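Side-chain contacts in glycosyl hydrolase family 26 (Bacteroides ovatus, PDB 4ZXO), which is a family 26 beta-mannanase that takes part in galactomannan breakdown, probably by cleaving beta-1,4-mannosidic bonds within the chain: residues I39-E42 and G46-D49; S124-G129 and Y184-R189. All blocks are in the same frame, centred on the assembly; numbering follows the deposited sequence.

Contact 1. Residues I39-E42 and G46-D49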
loop_
_atom_site.group_PDB
_atom_site.type_symbol
_atom_site.label_atom_id
_atom_site.label_comp_id
_atom_site.label_asym_id
_atom_site.label_seq_id
_atom_site.Cartn_x
_atom_site.Cartn_y
_atom_site.Cartn_z
ATOM N N ILE A 39 -18.287 4.793 5.448
ATOM C CA ILE A 39 -19.106 5.143 6.609
ATOM C C ILE A 39 -20.597 4.945 6.262
ATOM O O ILE A 39 -21.118 5.549 5.334
ATOM C CB ILE A 39 -18.792 6.569 7.072
ATOM C CG1 ILE A 39 -17.311 6.658 7.467
ATOM C CG2 ILE A 39 -19.690 6.953 8.227
ATOM C CD1 ILE A 39 -16.853 5.536 8.437
ATOM N N GLY A 40 -21.264 4.043 6.993
ATOM C CA GLY A 40 -22.666 3.771 6.761
ATOM C C GLY A 40 -23.040 2.770 5.677
ATOM O O GLY A 40 -24.245 2.573 5.426
ATOM N N TRP A 41 -22.055 2.129 5.033
ATOM C CA TRP A 41 -22.405 1.168 3.991
ATOM C C TRP A 41 -21.338 0.109 3.762
ATOM O O TRP A 41 -20.165 0.266 4.144
ATOM C CB TRP A 41 -22.697 1.890 2.664
ATOM C CG TRP A 41 -21.451 2.502 2.113
ATOM C CD1 TRP A 41 -20.926 3.726 2.449
ATOM C CD2 TRP A 41 -20.561 1.924 1.143
ATOM N NE1 TRP A 41 -19.783 3.952 1.725
ATOM C CE2 TRP A 41 -19.523 2.853 0.935
ATOM C CE3 TRP A 41 -20.564 0.717 0.399
ATOM C CZ2 TRP A 41 -18.454 2.610 0.034
ATOM C CZ3 TRP A 41 -19.524 0.483 -0.489
ATOM C CH2 TRP A 41 -18.462 1.424 -0.655
ATOM N N GLU A 42 -21.752 -0.998 3.138
ATOM C CA GLU A 42 -20.827 -2.069 2.779
ATOM C C GLU A 42 -21.367 -2.756 1.544
ATOM O O GLU A 42 -22.526 -3.177 1.526
ATOM C CB GLU A 42 -20.673 -3.090 3.907
ATOM C CG GLU A 42 -19.785 -4.250 3.496
ATOM C CD GLU A 42 -19.304 -5.054 4.695
ATOM O OE1 GLU A 42 -19.728 -4.769 5.839
ATOM O OE2 GLU A 42 -18.515 -5.996 4.494
ATOM N N GLY A 46 -20.281 -0.246 -7.070
ATOM C CA GLY A 46 -19.677 0.983 -7.567
ATOM C C GLY A 46 -19.511 2.107 -6.542
ATOM O O GLY A 46 -18.959 3.156 -6.904
ATOM N N ARG A 47 -19.990 1.928 -5.297
ATOM C CA ARG A 47 -19.965 3.013 -4.296
ATOM C C ARG A 47 -18.552 3.207 -3.749
ATOM O O ARG A 47 -17.728 2.283 -3.837
ATOM C CB ARG A 47 -20.964 2.721 -3.138
ATOM C CG ARG A 47 -21.176 3.868 -2.167
ATOM C CD ARG A 47 -22.446 3.658 -1.349
ATOM N NE ARG A 47 -22.602 4.686 -0.345
ATOM C CZ ARG A 47 -23.615 4.746 0.507
ATOM N NH1 ARG A 47 -24.554 3.815 0.508
ATOM N NH2 ARG A 47 -23.656 5.727 1.375
ATOM N N SER A 48 -18.262 4.438 -3.283
ATOM C CA SER A 48 -16.928 4.876 -2.860
ATOM C C SER A 48 -17.098 6.133 -2.036
ATOM O O SER A 48 -17.726 7.083 -2.546
ATOM C CB SER A 48 -16.064 5.189 -4.069
ATOM O OG SER A 48 -15.009 6.089 -3.719
ATOM N N ASP A 49 -16.592 6.193 -0.787
ATOM C CA ASP A 49 -16.754 7.460 -0.053
ATOM C C ASP A 49 -15.985 8.581 -0.770
ATOM O O ASP A 49 -16.428 9.756 -0.774
ATOM C CB ASP A 49 -16.267 7.334 1.369
ATOM C CG ASP A 49 -17.281 6.688 2.273
ATOM O OD1 ASP A 49 -18.433 6.429 1.824
ATOM O OD2 ASP A 49 -16.940 6.523 3.458
HETATM O O HOH W 1 -20.469 7.360 3.562
#
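The indole of W41 is met by two side chains of the segment that follows: R47 lies over one face and D49 comes to the edge at NE1. W41 NE1 gives its hydrogen to D49 OD1 at 2.8 Å, nearly straight (172°) and within the ring plane, although it reaches the carboxylate from above the carboxylate's own plane. The other oxygen, D49 OD2, takes the backbone N of I39 on its syn side at 3.0 Å and also accepts from the side-chain amide of N303. A water completes the set, donating to D49 OD1 and to the carbonyl oxygen I39 O, so each carboxylate oxygen has two donors; a short acid with two acceptors suits this place. R47 runs extended, its CG anti to the backbone N (chi1 -171°), which carries the chain along the indole. Its CG sits over the six-membered ring, 3.6 Å from the centroid, and the guanidinium lies flat on the five-membered ring, planes 9° apart, as a cation-pi stack; NH1 has its salt bridge with D44. R47 O, 3.4 Å from W41 CH2, is buried without a hydrogen-bonding partner. A leucine in place of W41 would probably leave D49 OD1 without its indole donor and R47 without the flat surface on which its guanidinium rests. S48, the N-cap residue, points its CB away from 39-42; its OG caps K51 N and bonds to D34 OD2. The arrangement fastens the short antiparallel hairpin of 37-38 and 41-42 to the capped start of helix 49-54, in a connection of the TIM barrel.

Contact 2. Residues S124-G129 and Y184-R189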
loop_
_atom_site.group_PDB
_atom_site.type_symbol
_atom_site.label_atom_id
_atom_site.label_comp_id
_atom_site.label_asym_id
_atom_site.label_seq_id
_atom_site.Cartn_x
_atom_site.Cartn_y
_atom_site.Cartn_z
ATOM N N SER A 124 11.505 -18.751 13.603
ATOM C CA SER A 124 10.841 -20.038 13.376
ATOM C C SER A 124 10.415 -20.266 11.909
ATOM O O SER A 124 10.095 -21.410 11.514
ATOM C CB SER A 124 9.614 -20.180 14.279
ATOM O OG SER A 124 8.448 -19.604 13.711
ATOM N N VAL A 125 10.398 -19.214 11.089
ATOM C CA VAL A 125 10.062 -19.449 9.683
ATOM C C VAL A 125 11.271 -19.414 8.756
ATOM O O VAL A 125 11.121 -19.530 7.539
ATOM C CB VAL A 125 8.992 -18.443 9.122
ATOM C CG1 VAL A 125 7.710 -18.534 9.925
ATOM C CG2 VAL A 125 9.570 -16.991 8.997
ATOM N N MET A 126 12.451 -19.224 9.320
ATOM C CA MET A 126 13.693 -19.373 8.543
ATOM C C MET A 126 13.887 -20.821 8.133
ATOM O O MET A 126 13.315 -21.711 8.761
ATOM C CB MET A 126 14.892 -18.893 9.351
ATOM C CG MET A 126 14.778 -17.453 9.870
ATOM S SD MET A 126 14.947 -16.158 8.600
ATOM C CE MET A 126 13.189 -15.905 8.112
ATOM N N GLN A 127 14.749 -21.044 7.147
ATOM C CA GLN A 127 15.093 -22.399 6.742
ATOM C C GLN A 127 15.479 -23.221 7.971
ATOM O O GLN A 127 16.252 -22.759 8.812
ATOM C CB GLN A 127 16.247 -22.369 5.720
ATOM C CG GLN A 127 16.809 -23.730 5.376
ATOM C CD GLN A 127 15.905 -24.539 4.485
ATOM O OE1 GLN A 127 15.306 -24.010 3.539
ATOM N NE2 GLN A 127 15.849 -25.857 4.738
ATOM N N GLY A 128 14.952 -24.434 8.089
ATOM C CA GLY A 128 15.249 -25.210 9.275
ATOM C C GLY A 128 14.335 -24.962 10.468
ATOM O O GLY A 128 14.333 -25.730 11.432
ATOM N N GLY A 129 13.508 -23.928 10.411
ATOM C CA GLY A 129 12.639 -23.623 11.534
ATOM C C GLY A 129 11.368 -24.421 11.437
ATOM O O GLY A 129 10.988 -24.863 10.345
ATOM N N TYR A 184 14.902 -10.456 8.851
ATOM C CA TYR A 184 13.869 -9.683 8.165
ATOM C C TYR A 184 14.096 -9.698 6.630
ATOM O O TYR A 184 13.144 -9.863 5.832
ATOM C CB TYR A 184 13.853 -8.245 8.700
ATOM C CG TYR A 184 12.816 -7.404 8.004
ATOM C CD1 TYR A 184 11.452 -7.434 8.369
ATOM C CD2 TYR A 184 13.200 -6.582 6.927
ATOM C CE1 TYR A 184 10.485 -6.657 7.669
ATOM C CE2 TYR A 184 12.247 -5.834 6.248
ATOM C CZ TYR A 184 10.909 -5.864 6.651
ATOM O OH TYR A 184 10.027 -5.119 5.918
ATOM N N LYS A 185 15.352 -9.482 6.210
ATOM C CA LYS A 185 15.630 -9.510 4.764
ATOM C C LYS A 185 15.309 -10.872 4.211
ATOM O O LYS A 185 14.886 -10.961 3.074
ATOM C CB LYS A 185 17.094 -9.159 4.446
ATOM C CG LYS A 185 17.433 -7.701 4.770
ATOM C CD LYS A 185 18.903 -7.420 4.574
ATOM C CE LYS A 185 19.219 -6.074 5.115
ATOM N NZ LYS A 185 20.738 -5.843 5.028
ATOM N N THR A 186 15.518 -11.942 4.998
ATOM C CA THR A 186 15.185 -13.290 4.523
ATOM C C THR A 186 13.681 -13.457 4.312
ATOM O O THR A 186 13.284 -14.149 3.365
ATOM C CB THR A 186 15.696 -14.347 5.497
ATOM O OG1 THR A 186 17.107 -14.174 5.621
ATOM C CG2 THR A 186 15.409 -15.768 4.991
ATOM N N LEU A 187 12.849 -12.802 5.128
ATOM C CA LEU A 187 11.394 -12.831 4.859
ATOM C C LEU A 187 11.102 -12.341 3.461
ATOM O O LEU A 187 10.322 -12.918 2.732
ATOM C CB LEU A 187 10.593 -11.945 5.800
ATOM C CG LEU A 187 10.330 -12.489 7.191
ATOM C CD1 LEU A 187 9.611 -11.430 8.003
ATOM C CD2 LEU A 187 9.567 -13.798 7.096
ATOM N N TRP A 188 11.723 -11.232 3.112
ATOM C CA TRP A 188 11.555 -10.682 1.795
ATOM C C TRP A 188 12.081 -11.600 0.718
ATOM O O TRP A 188 11.398 -11.791 -0.301
ATOM C CB TRP A 188 12.269 -9.356 1.695
ATOM C CG TRP A 188 11.437 -8.182 2.197
ATOM C CD1 TRP A 188 11.562 -7.514 3.384
ATOM C CD2 TRP A 188 10.366 -7.552 1.487
ATOM N NE1 TRP A 188 10.642 -6.493 3.450
ATOM C CE2 TRP A 188 9.914 -6.476 2.287
ATOM C CE3 TRP A 188 9.757 -7.776 0.237
ATOM C CZ2 TRP A 188 8.863 -5.645 1.901
ATOM C CZ3 TRP A 188 8.711 -6.917 -0.162
ATOM C CH2 TRP A 188 8.283 -5.868 0.662
ATOM N N ARG A 189 13.251 -12.199 0.921
ATOM C CA ARG A 189 13.752 -13.119 -0.076
ATOM C C ARG A 189 12.866 -14.347 -0.261
ATOM O O ARG A 189 12.607 -14.763 -1.412
ATOM C CB ARG A 189 15.171 -13.522 0.285
ATOM C CG ARG A 189 16.145 -12.344 0.065
ATOM C CD ARG A 189 17.569 -12.818 -0.125
ATOM N NE ARG A 189 17.963 -13.622 1.014
ATOM C CZ ARG A 189 18.501 -13.157 2.155
ATOM N NH1 ARG A 189 18.788 -14.048 3.099
ATOM N NH2 ARG A 189 18.794 -11.849 2.324
#
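M126 and T186 meet at an oblique angle, sulfur and methyl of the first lying against the CB and CG2 of the second. M126 SD is 3.7 Å from T186 CG2, and M126 CE follows at 3.8 Å from the same methyl. The methionine gets there by folding: CG stands beside the backbone N (chi1 -55°) and the chain bends again at chi2 and chi3, bringing its end closer to the helix than its first bond would suggest. An unbranched, flexible chain can fold in this way. M126 also opens a type II turn, closed by the G129 N to M126 O bond; the turn calls for glycine at G128, where phi is positive (86°) and a CB would be jammed against the preceding carbonyl O. T186 presents CG2 to the methionine, while its OG1 bonds back to E182 O one helical turn earlier.

Deeper in the contact, V125 and L187 cross at about a right angle, with V125 CG2 3.7 Å from L187 CD2. M126 CE reaches the same leucine methyl at 4.3 Å. M135 of helix 132-147 and P107 also pack against V125.

No hydrogen bond joins the two segments. Their mutual hold is therefore dispersion and the exclusion of water, which depends on the fit of methyls and sulfur and imposes little directional demand.

In the fold
Contact 1 closes before contact 2 opens along the chain, and the two lie on opposite sides of the chain's centre, their own centres about 39 Å apart and their nearest atoms about 27 Å apart. Neither uses a strand of the parallel sheet: contact 1 joins the small hairpin after strand 27-32 to the start of helix 49-54, whereas contact 2 packs the end of helix 121-125 and its following turn on helix 181-197, which leads to strand 203-207. Both thus belong to the connections surrounding the barrel strands, and all four segments fall within the one glycosyl hydrolase family 26 region. With no direct touch, they are independent packing contacts on distant parts of the barrel's surroundings.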